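Local coordinates for protein putative peptidase (Parabacteroides merdae, PDB 4L8K) that probably hydrolyses peptide bonds as a serine peptidase of family S41, at residues A[14-17]-A[18-22]; A[31-34]-A[35-38]; A[89-93]-A[94-98]; A[161-164]-A[165-169]; A[292-295]-A[296-299]. All coordinates share one frame; numbering follows the deposited sequence.

Contact 1: A[14-17]-A[18-22]; sequences ALWR and IMDEN
Trp16 and Asp20, one turn apart on the helix 8-22, meet as a flat indole under a carboxylate-bearing side chain, within a regular alpha-helical i to i+4 pattern. The backbone supplies the frame. Ile18 N, Met19 N, Asp20 N and Glu21 N donate in turn to the carbonyls of Ala14, Leu15, Trp16 and Arg17, the bond from Asp20 N to Trp16 O measuring 2.8 Å. The aromatic contact is a CH-pi interaction: Asp20 CB stands 4.0 Å from the centroid of the six-membered ring of Trp16, and the carboxylate continues over the rim, with Asp20 CG 3.5 Å from Trp16 CH2. The ring and carboxylate planes are only 20° apart, so the two groups lie nearly flat on each other. Trp16 CG is anti to the backbone N (chi1 -173°), which brings the six-membered ring beneath the Asp20 side chain. The polar ends find partners on other parts of the chain: Trp16 NE1 bonds to the carbonyl of Trp33, and Asp20 OD1 accepts from His190. The charged pair is looser. Glu21 OE1 lies over one face of the Arg17 guanidinium, 3.3 Å from NH2, and the planes stand 78° apart; this salt bridge works through charge alone, and the arginine is poorly ordered, as suits an exposed position. Apolar Leu15 and Met19 suit the inner side, where they pack on Leu61 of the helix 50-61. At the last turn, the amide of Asn22 folds back, and ND2 donates to a lone pair of Ile18 O at 2.8 Å, with that oxygen close to the amide plane.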
loop_
_atom_site.group_PDB
_atom_site.type_symbol
_atom_site.label_atom_id
_atom_site.label_comp_id
_atom_site.label_asym_id
_atom_site.label_seq_id
_atom_site.Cartn_x
_atom_site.Cartn_y
_atom_site.Cartn_z
ATOM N N ALA A 14 29.685 -0.964 -5.257
ATOM C CA ALA A 14 28.812 -2.032 -4.770
ATOM C C ALA A 14 27.339 -1.617 -4.799
ATOM O O ALA A 14 26.522 -2.373 -5.320
ATOM C CB ALA A 14 29.206 -2.432 -3.362
ATOM N N LEU A 15 27.015 -0.406 -4.288
ATOM C CA LEU A 15 25.655 0.114 -4.282
ATOM C C LEU A 15 25.117 0.295 -5.713
ATOM O O LEU A 15 23.980 -0.095 -5.970
ATOM C CB LEU A 15 25.555 1.438 -3.487
ATOM C CG LEU A 15 24.142 2.074 -3.428
ATOM C CD1 LEU A 15 23.097 1.107 -2.854
ATOM C CD2 LEU A 15 24.146 3.367 -2.682
ATOM N N TRP A 16 25.920 0.872 -6.633
ATOM C CA TRP A 16 25.495 1.065 -8.019
ATOM C C TRP A 16 25.160 -0.297 -8.682
ATOM O O TRP A 16 24.141 -0.414 -9.369
ATOM C CB TRP A 16 26.572 1.823 -8.836
ATOM C CG TRP A 16 26.076 2.169 -10.213
ATOM C CD1 TRP A 16 25.321 3.252 -10.559
ATOM C CD2 TRP A 16 26.108 1.313 -11.375
ATOM N NE1 TRP A 16 24.963 3.175 -11.889
ATOM C CE2 TRP A 16 25.434 1.994 -12.414
ATOM C CE3 TRP A 16 26.718 0.076 -11.664
ATOM C CZ2 TRP A 16 25.362 1.486 -13.723
ATOM C CZ3 TRP A 16 26.640 -0.426 -12.957
ATOM C CH2 TRP A 16 25.960 0.266 -13.966
ATOM N N ARG A 17 26.027 -1.307 -8.460
ATOM C CA ARG A 17 25.915 -2.666 -8.988
ATOM C C ARG A 17 24.691 -3.396 -8.409
ATOM O O ARG A 17 23.972 -4.057 -9.165
ATOM C CB ARG A 17 27.196 -3.458 -8.703
ATOM C CG ARG A 17 27.831 -4.080 -9.952
ATOM C CD ARG A 17 29.049 -4.921 -9.624
ATOM N NE ARG A 17 28.779 -6.355 -9.762
ATOM C CZ ARG A 17 28.336 -7.135 -8.780
ATOM N NH1 ARG A 17 28.100 -6.627 -7.573
ATOM N NH2 ARG A 17 28.111 -8.423 -8.999
ATOM N N ILE A 18 24.437 -3.252 -7.082
ATOM C CA ILE A 18 23.281 -3.874 -6.422
ATOM C C ILE A 18 21.982 -3.355 -7.083
ATOM O O ILE A 18 21.095 -4.154 -7.396
ATOM C CB ILE A 18 23.291 -3.669 -4.881
ATOM C CG1 ILE A 18 24.405 -4.521 -4.231
ATOM C CG2 ILE A 18 21.917 -4.022 -4.263
ATOM C CD1 ILE A 18 24.800 -4.126 -2.818
HETATM N N MSE A 19 21.906 -2.023 -7.324
HETATM C CA MSE A 19 20.765 -1.393 -7.972
HETATM C C MSE A 19 20.655 -1.834 -9.416
HETATM O O MSE A 19 19.583 -2.260 -9.847
HETATM C CB MSE A 19 20.890 0.127 -7.889
HETATM C CG MSE A 19 20.513 0.690 -6.522
HETATM SE SE MSE A 19 18.600 0.715 -6.296
HETATM C CE MSE A 19 18.098 2.122 -7.529
ATOM N N ASP A 20 21.780 -1.778 -10.156
ATOM C CA ASP A 20 21.858 -2.146 -11.577
ATOM C C ASP A 20 21.328 -3.554 -11.855
ATOM O O ASP A 20 20.603 -3.753 -12.830
ATOM C CB ASP A 20 23.305 -2.044 -12.068
ATOM C CG ASP A 20 23.463 -2.162 -13.566
ATOM O OD1 ASP A 20 22.860 -1.338 -14.298
ATOM O OD2 ASP A 20 24.215 -3.049 -14.010
ATOM N N GLU A 21 21.662 -4.513 -10.988
ATOM C CA GLU A 21 21.311 -5.910 -11.177
ATOM C C GLU A 21 19.996 -6.341 -10.534
ATOM O O GLU A 21 19.431 -7.341 -10.991
ATOM C CB GLU A 21 22.450 -6.798 -10.645
ATOM C CG GLU A 21 23.768 -6.548 -11.383
ATOM C CD GLU A 21 25.021 -7.251 -10.900
ATOM O OE1 GLU A 21 24.999 -7.888 -9.821
ATOM O OE2 GLU A 21 26.047 -7.138 -11.609
ATOM N N ASN A 22 19.509 -5.633 -9.484
ATOM C CA ASN A 22 18.310 -6.066 -8.740
ATOM C C ASN A 22 17.123 -5.097 -8.772
ATOM O O ASN A 22 15.997 -5.548 -8.526
ATOM C CB ASN A 22 18.669 -6.358 -7.286
ATOM C CG ASN A 22 19.760 -7.385 -7.156
ATOM O OD1 ASN A 22 19.532 -8.586 -7.281
ATOM N ND2 ASN A 22 20.983 -6.926 -6.967
#

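Contact 2: A[31-34]-A[35-38]; sequences VDWD and DVYD
Val36 lays its CG1 methyl over one face of the Trp33 indole, the tight part of the first turn of the helix 33-43. CG1 is 3.8 Å from the centroid of the six-membered ring and 3.5 Å from CZ3, a CH-pi contact displaced toward the rim. The valine turns this methyl to the ring by setting CG1 anti to its backbone N (chi1 163°), while its other methyl, CG2, reaches Val31 CB at 4.2 Å. A beta-branched residue suits the spot, since it offers one methyl to each neighbour. Both Trp33 and Val36 also pack on Met60 of the helix 50-61.

The solvent side is acidic and looser. Asp32 is the N-cap: its OD1 accepts from Asp34 N at 3.1 Å, the donor standing above the carboxylate plane, and its carbonyl O takes the bond from Val36 N. Asp35 crosses Asp32 at about a right angle, with the two OD2 atoms 3.8 Å apart and no hydrogen bond between them. Asp34 and Asp38 add further exposed carboxylates. Clustered like charges would probably repel, yet Asp32 and Asp35 stand near the first turn, where the positive end of the helix dipole is likely to offset part of that cost.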
loop_
_atom_site.group_PDB
_atom_site.type_symbol
_atom_site.label_atom_id
_atom_site.label_comp_id
_atom_site.label_asym_id
_atom_site.label_seq_id
_atom_site.Cartn_x
_atom_site.Cartn_y
_atom_site.Cartn_z
ATOM N N VAL A 31 15.569 8.723 -15.646
ATOM C CA VAL A 31 17.035 8.648 -15.659
ATOM C C VAL A 31 17.515 7.339 -16.287
ATOM O O VAL A 31 16.779 6.347 -16.326
ATOM C CB VAL A 31 17.717 8.857 -14.270
ATOM C CG1 VAL A 31 17.545 10.284 -13.763
ATOM C CG2 VAL A 31 17.256 7.833 -13.233
ATOM N N ASP A 32 18.773 7.364 -16.757
ATOM C CA ASP A 32 19.550 6.248 -17.276
ATOM C C ASP A 32 20.582 5.929 -16.191
ATOM O O ASP A 32 21.344 6.820 -15.790
ATOM C CB ASP A 32 20.201 6.614 -18.630
ATOM C CG ASP A 32 21.007 5.527 -19.352
ATOM O OD1 ASP A 32 21.420 4.540 -18.694
ATOM O OD2 ASP A 32 21.284 5.698 -20.562
ATOM N N TRP A 33 20.587 4.675 -15.700
ATOM C CA TRP A 33 21.457 4.235 -14.613
ATOM C C TRP A 33 22.948 4.259 -14.991
ATOM O O TRP A 33 23.784 4.405 -14.099
ATOM C CB TRP A 33 21.031 2.856 -14.085
ATOM C CG TRP A 33 21.512 2.568 -12.688
ATOM C CD1 TRP A 33 22.253 1.494 -12.286
ATOM C CD2 TRP A 33 21.257 3.347 -11.505
ATOM N NE1 TRP A 33 22.485 1.554 -10.931
ATOM C CE2 TRP A 33 21.888 2.686 -10.424
ATOM C CE3 TRP A 33 20.521 4.524 -11.244
ATOM C CZ2 TRP A 33 21.862 3.193 -9.115
ATOM C CZ3 TRP A 33 20.456 5.002 -9.942
ATOM C CH2 TRP A 33 21.125 4.343 -8.895
ATOM N N ASP A 34 23.280 4.190 -16.294
ATOM C CA ASP A 34 24.663 4.294 -16.776
ATOM C C ASP A 34 25.169 5.735 -16.672
ATOM O O ASP A 34 26.340 5.936 -16.348
ATOM C CB ASP A 34 24.783 3.794 -18.230
ATOM C CG ASP A 34 24.796 2.283 -18.408
ATOM O OD1 ASP A 34 25.171 1.571 -17.448
ATOM O OD2 ASP A 34 24.483 1.815 -19.528
ATOM N N ASP A 35 24.292 6.736 -16.938
ATOM C CA ASP A 35 24.633 8.164 -16.829
ATOM C C ASP A 35 24.733 8.564 -15.358
ATOM O O ASP A 35 25.482 9.484 -15.030
ATOM C CB ASP A 35 23.616 9.077 -17.553
ATOM C CG ASP A 35 23.337 8.762 -19.021
ATOM O OD1 ASP A 35 24.212 8.141 -19.683
ATOM O OD2 ASP A 35 22.256 9.168 -19.521
ATOM N N VAL A 36 23.965 7.867 -14.480
ATOM C CA VAL A 36 23.993 8.042 -13.024
ATOM C C VAL A 36 25.378 7.555 -12.546
ATOM O O VAL A 36 26.014 8.218 -11.709
ATOM C CB VAL A 36 22.797 7.322 -12.309
ATOM C CG1 VAL A 36 23.053 7.148 -10.816
ATOM C CG2 VAL A 36 21.483 8.074 -12.535
ATOM N N TYR A 37 25.871 6.431 -13.127
ATOM C CA TYR A 37 27.206 5.940 -12.788
ATOM C C TYR A 37 28.272 6.991 -13.162
ATOM O O TYR A 37 29.107 7.308 -12.328
ATOM C CB TYR A 37 27.541 4.591 -13.463
ATOM C CG TYR A 37 28.933 4.113 -13.113
ATOM C CD1 TYR A 37 29.165 3.364 -11.963
ATOM C CD2 TYR A 37 30.037 4.495 -13.879
ATOM C CE1 TYR A 37 30.456 2.981 -11.595
ATOM C CE2 TYR A 37 31.336 4.132 -13.513
ATOM C CZ TYR A 37 31.538 3.358 -12.382
ATOM O OH TYR A 37 32.818 2.983 -12.046
ATOM N N ASP A 38 28.243 7.499 -14.408
ATOM C CA ASP A 38 29.227 8.467 -14.923
ATOM C C ASP A 38 29.282 9.732 -14.075
ATOM O O ASP A 38 30.376 10.207 -13.776
ATOM C CB ASP A 38 28.943 8.830 -16.391
ATOM C CG ASP A 38 29.041 7.662 -17.350
ATOM O OD1 ASP A 38 29.772 6.696 -17.037
ATOM O OD2 ASP A 38 28.389 7.715 -18.416
#

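Contact 3: A[89-93]-A[94-98]; sequences ANFYK and EIQDN
Lys93 curls forward along the first turn to reach Asp97, its NZ donating to OD1 at 2.8 Å in a salt bridge that uses the syn lone pair of the carboxylate. The lysine gets there by bending twice: CG leaves anti to the backbone N (chi1 170°), the chain kinks at chi2 (81°), runs straight, and kinks again at chi4, so that the ammonium comes round to the acid. Asp97 keeps its CG beside its own backbone N, which holds the carboxylate close to the preceding turn. Water 1 closes a second path, accepting from Lys93 NZ and donating to Asp97 OD2 at 2.6 Å, so both oxygens are tied to one ammonium. An alanine in place of Asp97 would probably leave the Lys93 ammonium without its charge partner and the bridging water without an acceptor, setting the long chain free to swing.

This is the N-terminal turn of the helix 93-100, with Tyr92 at the N-cap. Its carbonyl accepts from Gln96 N at 2.9 Å, and Lys93 O accepts from Asp97 N. Gln96 runs out in an extended chain, bringing its amide to the edge of the Phe91 ring: NE2 lies near the ring plane, 3.6 Å from CE1, with amide and ring planes almost perpendicular. A glutamine suits this buried place because its amide can lie against the ring edge while NE2 is satisfied by Tyr122 OH. Phe91 also meets the ring of Tyr124. Tyr92 CB packs at 4.1 Å against CG1 of Ile95.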
loop_
_atom_site.group_PDB
_atom_site.type_symbol
_atom_site.label_atom_id
_atom_site.label_comp_id
_atom_site.label_asym_id
_atom_site.label_seq_id
_atom_site.Cartn_x
_atom_site.Cartn_y
_atom_site.Cartn_z
ATOM N N ALA A 89 -2.569 14.399 3.210
ATOM C CA ALA A 89 -2.673 13.368 4.245
ATOM C C ALA A 89 -3.944 12.519 4.015
ATOM O O ALA A 89 -3.860 11.286 3.952
ATOM C CB ALA A 89 -2.672 13.999 5.640
ATOM N N ASN A 90 -5.099 13.183 3.808
ATOM C CA ASN A 90 -6.428 12.565 3.538
ATOM C C ASN A 90 -6.866 11.609 4.625
ATOM O O ASN A 90 -7.685 10.704 4.378
ATOM C CB ASN A 90 -6.474 11.877 2.147
ATOM C CG ASN A 90 -6.676 12.879 1.027
ATOM O OD1 ASN A 90 -7.406 13.852 1.170
ATOM N ND2 ASN A 90 -6.018 12.693 -0.089
ATOM N N PHE A 91 -6.376 11.857 5.859
ATOM C CA PHE A 91 -6.711 11.092 7.070
ATOM C C PHE A 91 -6.238 11.886 8.279
ATOM O O PHE A 91 -5.124 12.403 8.258
ATOM C CB PHE A 91 -6.059 9.675 7.067
ATOM C CG PHE A 91 -6.406 8.840 8.279
ATOM C CD1 PHE A 91 -7.593 8.114 8.328
ATOM C CD2 PHE A 91 -5.569 8.820 9.388
ATOM C CE1 PHE A 91 -7.942 7.378 9.467
ATOM C CE2 PHE A 91 -5.914 8.087 10.534
ATOM C CZ PHE A 91 -7.095 7.369 10.560
ATOM N N TYR A 92 -7.083 11.994 9.312
ATOM C CA TYR A 92 -6.770 12.671 10.569
ATOM C C TYR A 92 -7.449 11.894 11.646
ATOM O O TYR A 92 -8.683 11.738 11.614
ATOM C CB TYR A 92 -7.220 14.158 10.573
ATOM C CG TYR A 92 -6.617 14.968 9.443
ATOM C CD1 TYR A 92 -5.338 15.511 9.552
ATOM C CD2 TYR A 92 -7.301 15.141 8.238
ATOM C CE1 TYR A 92 -4.771 16.240 8.503
ATOM C CE2 TYR A 92 -6.737 15.850 7.184
ATOM C CZ TYR A 92 -5.481 16.409 7.324
ATOM O OH TYR A 92 -4.942 17.118 6.286
ATOM N N LYS A 93 -6.660 11.358 12.574
ATOM C CA LYS A 93 -7.141 10.565 13.706
ATOM C C LYS A 93 -8.183 11.366 14.527
ATOM O O LYS A 93 -9.217 10.817 14.907
ATOM C CB LYS A 93 -5.923 10.145 14.570
ATOM C CG LYS A 93 -6.223 9.510 15.929
ATOM C CD LYS A 93 -6.585 8.020 15.847
ATOM C CE LYS A 93 -6.678 7.334 17.203
ATOM N NZ LYS A 93 -7.610 8.018 18.163
ATOM N N GLU A 94 -7.929 12.668 14.746
ATOM C CA GLU A 94 -8.803 13.561 15.525
ATOM C C GLU A 94 -10.189 13.684 14.864
ATOM O O GLU A 94 -11.194 13.723 15.574
ATOM C CB GLU A 94 -8.156 14.955 15.714
ATOM C CG GLU A 94 -6.825 14.921 16.454
ATOM C CD GLU A 94 -5.562 14.483 15.715
ATOM O OE1 GLU A 94 -5.591 14.311 14.468
ATOM O OE2 GLU A 94 -4.529 14.319 16.407
ATOM N N ILE A 95 -10.248 13.710 13.516
ATOM C CA ILE A 95 -11.528 13.767 12.795
ATOM C C ILE A 95 -12.188 12.361 12.839
ATOM O O ILE A 95 -13.393 12.254 13.043
ATOM C CB ILE A 95 -11.349 14.305 11.349
ATOM C CG1 ILE A 95 -10.883 15.787 11.308
ATOM C CG2 ILE A 95 -12.606 14.087 10.484
ATOM C CD1 ILE A 95 -11.768 16.936 11.780
ATOM N N GLN A 96 -11.388 11.296 12.694
ATOM C CA GLN A 96 -11.865 9.923 12.782
ATOM C C GLN A 96 -12.515 9.644 14.180
ATOM O O GLN A 96 -13.528 8.934 14.251
ATOM C CB GLN A 96 -10.735 8.943 12.493
ATOM C CG GLN A 96 -11.230 7.503 12.389
ATOM C CD GLN A 96 -10.112 6.507 12.467
ATOM O OE1 GLN A 96 -9.217 6.583 13.318
ATOM N NE2 GLN A 96 -10.157 5.541 11.568
ATOM N N ASP A 97 -11.957 10.252 15.266
ATOM C CA ASP A 97 -12.488 10.171 16.644
ATOM C C ASP A 97 -13.956 10.604 16.706
ATOM O O ASP A 97 -14.691 10.095 17.545
ATOM C CB ASP A 97 -11.667 11.029 17.632
ATOM C CG ASP A 97 -10.254 10.533 17.910
ATOM O OD1 ASP A 97 -9.999 9.328 17.731
ATOM O OD2 ASP A 97 -9.397 11.359 18.297
ATOM N N ASN A 98 -14.400 11.507 15.806
ATOM C CA ASN A 98 -15.792 11.954 15.769
ATOM C C ASN A 98 -16.750 10.862 15.272
ATOM O O ASN A 98 -17.945 10.933 15.542
ATOM C CB ASN A 98 -15.932 13.203 14.910
ATOM C CG ASN A 98 -15.215 14.387 15.482
ATOM O OD1 ASN A 98 -14.922 14.433 16.672
ATOM N ND2 ASN A 98 -14.907 15.366 14.643
HETATM O O HOH W 1 -7.022 10.625 19.065
#

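Contact 4: A[161-164]-A[165-169]; sequences SMLY and SDRIA
Arg167 lies beside Tyr164, the two side chains pointing the same way from positions three residues apart on the helix 162-169, a short alpha helix of the S41 peptidase family region. Its start is capped by Ser161, whose OG accepts from Leu163 N at 3.2 Å, a serine suiting an N-cap because its short hydroxyl reaches forward to an N-H of the first turn.

From CB outward, the arginine first presses on the preceding turn, CB resting 3.3 Å from Leu163 O, the same carbonyl that takes the bond from Arg167 N. CG follows anti to the backbone N (chi1 -176°), and the chain carries straight on to CD before it bends at chi3 (-78°), which swings NE and the guanidinium along the tyrosine. NE forms a long, weak ion pair with Glu134. At the tip, NH2 comes within 4.3 Å of Leu163 CD2, and NH1 donates to the carbonyl of Val132, so the charged end also ties the helix to the chain just before the helix 134-143. Ile168, in contrast, faces inward onto Phe228 of the helix 224-232, and an apolar residue fits that side. NH1 also sits at the edge of the Tyr164 ring, near its plane, 3.8 Å from CE1.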
loop_
_atom_site.group_PDB
_atom_site.type_symbol
_atom_site.label_atom_id
_atom_site.label_comp_id
_atom_site.label_asym_id
_atom_site.label_seq_id
_atom_site.Cartn_x
_atom_site.Cartn_y
_atom_site.Cartn_z
ATOM N N SER A 161 1.515 -8.086 7.476
ATOM C CA SER A 161 1.507 -9.483 7.049
ATOM C C SER A 161 0.431 -9.804 6.054
ATOM O O SER A 161 -0.754 -9.532 6.285
ATOM C CB SER A 161 1.408 -10.434 8.234
ATOM O OG SER A 161 1.431 -11.784 7.797
HETATM N N MSE A 162 0.861 -10.508 4.990
HETATM C CA MSE A 162 0.062 -11.019 3.866
HETATM C C MSE A 162 -0.934 -12.082 4.352
HETATM O O MSE A 162 -1.905 -12.396 3.649
HETATM C CB MSE A 162 0.985 -11.630 2.798
HETATM C CG MSE A 162 2.150 -10.719 2.403
HETATM SE SE MSE A 162 2.393 -10.535 0.485
HETATM C CE MSE A 162 0.724 -9.572 0.153
ATOM N N LEU A 163 -0.659 -12.680 5.531
ATOM C CA LEU A 163 -1.534 -13.691 6.098
ATOM C C LEU A 163 -2.904 -13.061 6.386
ATOM O O LEU A 163 -3.928 -13.649 6.046
ATOM C CB LEU A 163 -0.903 -14.300 7.369
ATOM C CG LEU A 163 -1.786 -15.265 8.200
ATOM C CD1 LEU A 163 -1.823 -16.632 7.572
ATOM C CD2 LEU A 163 -1.277 -15.383 9.632
ATOM N N TYR A 164 -2.908 -11.826 6.916
ATOM C CA TYR A 164 -4.141 -11.113 7.265
ATOM C C TYR A 164 -4.755 -10.480 6.051
ATOM O O TYR A 164 -5.986 -10.404 5.950
ATOM C CB TYR A 164 -3.873 -10.087 8.369
ATOM C CG TYR A 164 -3.177 -10.744 9.544
ATOM C CD1 TYR A 164 -3.735 -11.857 10.179
ATOM C CD2 TYR A 164 -1.934 -10.302 9.977
ATOM C CE1 TYR A 164 -3.079 -12.493 11.230
ATOM C CE2 TYR A 164 -1.290 -10.904 11.050
ATOM C CZ TYR A 164 -1.870 -12.001 11.672
ATOM O OH TYR A 164 -1.279 -12.585 12.757
ATOM N N SER A 165 -3.908 -10.082 5.109
ATOM C CA SER A 165 -4.354 -9.556 3.830
ATOM C C SER A 165 -5.262 -10.594 3.154
ATOM O O SER A 165 -6.426 -10.291 2.933
ATOM C CB SER A 165 -3.147 -9.214 2.963
ATOM O OG SER A 165 -3.562 -8.302 1.965
ATOM N N ASP A 166 -4.745 -11.829 2.923
ATOM C CA ASP A 166 -5.482 -12.943 2.301
ATOM C C ASP A 166 -6.703 -13.360 3.104
ATOM O O ASP A 166 -7.739 -13.656 2.513
ATOM C CB ASP A 166 -4.572 -14.176 2.116
ATOM C CG ASP A 166 -3.994 -14.332 0.727
ATOM O OD1 ASP A 166 -3.517 -13.319 0.160
ATOM O OD2 ASP A 166 -3.953 -15.467 0.234
ATOM N N ARG A 167 -6.593 -13.395 4.442
ATOM C CA ARG A 167 -7.680 -13.796 5.340
ATOM C C ARG A 167 -8.855 -12.810 5.268
ATOM O O ARG A 167 -9.996 -13.250 5.228
ATOM C CB ARG A 167 -7.158 -13.910 6.788
ATOM C CG ARG A 167 -8.194 -14.405 7.784
ATOM C CD ARG A 167 -7.595 -14.496 9.162
ATOM N NE ARG A 167 -6.768 -15.699 9.312
ATOM C CZ ARG A 167 -5.953 -15.954 10.332
ATOM N NH1 ARG A 167 -5.832 -15.086 11.334
ATOM N NH2 ARG A 167 -5.228 -17.053 10.342
ATOM N N ILE A 168 -8.584 -11.496 5.240
ATOM C CA ILE A 168 -9.661 -10.497 5.141
ATOM C C ILE A 168 -10.265 -10.523 3.716
ATOM O O ILE A 168 -11.463 -10.716 3.594
ATOM C CB ILE A 168 -9.218 -9.070 5.570
ATOM C CG1 ILE A 168 -8.822 -9.055 7.059
ATOM C CG2 ILE A 168 -10.331 -8.050 5.316
ATOM C CD1 ILE A 168 -7.773 -7.933 7.376
ATOM N N ALA A 169 -9.434 -10.397 2.658
ATOM C CA ALA A 169 -9.887 -10.362 1.253
ATOM C C ALA A 169 -10.749 -11.560 0.860
ATOM O O ALA A 169 -11.719 -11.381 0.115
ATOM C CB ALA A 169 -8.697 -10.257 0.316
#

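Contact 5: A[292-295]-A[296-299]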
loop_
_atom_site.group_PDB
_atom_site.type_symbol
_atom_site.label_atom_id
_atom_site.label_comp_id
_atom_site.label_asym_id
_atom_site.label_seq_id
_atom_site.Cartn_x
_atom_site.Cartn_y
_atom_site.Cartn_z
ATOM N N GLY A 292 -10.690 21.373 3.507
ATOM C CA GLY A 292 -10.375 22.306 4.589
ATOM C C GLY A 292 -11.604 22.720 5.392
ATOM O O GLY A 292 -11.521 22.822 6.619
ATOM N N GLU A 293 -12.775 22.884 4.726
ATOM C CA GLU A 293 -14.008 23.256 5.406
ATOM C C GLU A 293 -14.633 22.054 6.140
ATOM O O GLU A 293 -15.342 22.264 7.120
ATOM C CB GLU A 293 -15.025 23.926 4.452
ATOM C CG GLU A 293 -15.534 23.073 3.293
ATOM C CD GLU A 293 -14.666 23.004 2.047
ATOM O OE1 GLU A 293 -13.520 23.516 2.056
ATOM O OE2 GLU A 293 -15.152 22.433 1.046
ATOM N N ASP A 294 -14.384 20.817 5.696
ATOM C CA ASP A 294 -14.920 19.669 6.429
ATOM C C ASP A 294 -14.166 19.455 7.748
ATOM O O ASP A 294 -14.795 19.046 8.728
ATOM C CB ASP A 294 -14.926 18.380 5.592
ATOM C CG ASP A 294 -16.213 18.215 4.804
ATOM O OD1 ASP A 294 -17.242 18.824 5.203
ATOM O OD2 ASP A 294 -16.226 17.403 3.861
ATOM N N ILE A 295 -12.837 19.741 7.771
ATOM C CA ILE A 295 -11.975 19.639 8.954
ATOM C C ILE A 295 -12.524 20.592 10.005
ATOM O O ILE A 295 -12.674 20.208 11.173
ATOM C CB ILE A 295 -10.490 19.954 8.588
ATOM C CG1 ILE A 295 -9.850 18.768 7.835
ATOM C CG2 ILE A 295 -9.650 20.370 9.830
ATOM C CD1 ILE A 295 -8.533 19.103 7.066
HETATM N N MSE A 296 -12.861 21.828 9.555
HETATM C CA MSE A 296 -13.432 22.882 10.395
HETATM C C MSE A 296 -14.809 22.494 10.953
HETATM O O MSE A 296 -15.241 23.033 11.969
HETATM C CB MSE A 296 -13.532 24.174 9.593
HETATM C CG MSE A 296 -12.181 24.756 9.278
HETATM SE SE MSE A 296 -12.346 26.393 8.355
HETATM C CE MSE A 296 -10.551 27.078 8.719
ATOM N N LYS A 297 -15.505 21.558 10.293
ATOM C CA LYS A 297 -16.817 21.078 10.748
ATOM C C LYS A 297 -16.671 19.741 11.499
ATOM O O LYS A 297 -17.673 19.166 11.899
ATOM C CB LYS A 297 -17.791 20.924 9.573
ATOM C CG LYS A 297 -18.197 22.238 8.913
ATOM C CD LYS A 297 -19.046 21.968 7.693
ATOM C CE LYS A 297 -18.798 22.990 6.609
ATOM N NZ LYS A 297 -19.191 22.485 5.272
ATOM N N GLY A 298 -15.425 19.281 11.677
ATOM C CA GLY A 298 -15.052 18.007 12.300
ATOM C C GLY A 298 -15.474 16.803 11.480
ATOM O O GLY A 298 -15.678 15.710 12.031
ATOM N N ARG A 299 -15.608 17.002 10.147
ATOM C CA ARG A 299 -16.070 15.969 9.207
ATOM C C ARG A 299 -14.960 15.405 8.348
ATOM O O ARG A 299 -14.024 16.122 7.974
ATOM C CB ARG A 299 -17.139 16.553 8.271
ATOM C CG ARG A 299 -18.495 16.786 8.909
ATOM C CD ARG A 299 -19.316 17.750 8.058
ATOM N NE ARG A 299 -19.442 17.327 6.653
ATOM C CZ ARG A 299 -20.469 16.642 6.157
ATOM N NH1 ARG A 299 -21.480 16.283 6.941
ATOM N NH2 ARG A 299 -20.502 16.324 4.874
HETATM O O HOH W 2 -18.451 16.463 3.029
HETATM O O HOH W 3 -18.245 20.592 3.642
#
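The guanidinium of Arg299 takes its partners at its edge: NE points at Asp294 OD1 and water 2 lies near the same plane. The NE bond is 3.0 Å long with an N-H...O angle of 155°, part of a salt bridge. From the side of the acid, the approach is different, for NE meets OD1 from above the carboxylate plane, and the two flat groups are 49° apart. Water 2, held 2.6 Å from Asp294 OD2, joins that oxygen to Arg299 NH2, so the arginine holds one oxygen directly and the other through the water. OD2 also bonds Thr301 OG1. Water 3 bridges Asp294 OD1 to Lys297 NZ, whose direct separation of 4.1 Å is too long for a salt bridge. An aspartate suits this spot, being short enough to gather these groups beside its own carbonyl.

Arg299 bends at chi3 to bring NE round to the acid. A leucine here would probably leave Asp294 OD1 without its direct charge partner and water 2 without the NH2 that donates to it.

The backbone makes the turn. Asp294 O accepts from Arg299 N at 2.6 Å, and Ile295 O accepts from Gly298 N at 2.9 Å. Gly298 has positive phi (67°), a conformation that favours glycine. With these two bonds reaching back into the last turn, the helix 292-296 ends in a Schellman motif.

In the fold
All five contacts are local, so each closes only a turn or two of chain; they follow in series, none nesting within or crossing another. Contacts 1 and 2 come first, on the successive helices 8-22 and 33-43, and touch through Trp16 and Trp33, joining two helices of the Tricorn protease C1-like part. Contact 3 opens the helix 93-100 across the chain's centre from contact 1, their centres about 40 Å apart. Contact 4 lies on the helix 162-169 in the S41 peptidase part. Contact 5 ends the helix 292-296 and returns to contact 3: Asn98 ND2 probably bonds Gly298 O, and Ile95 packs on the turn, bringing distant sequence together.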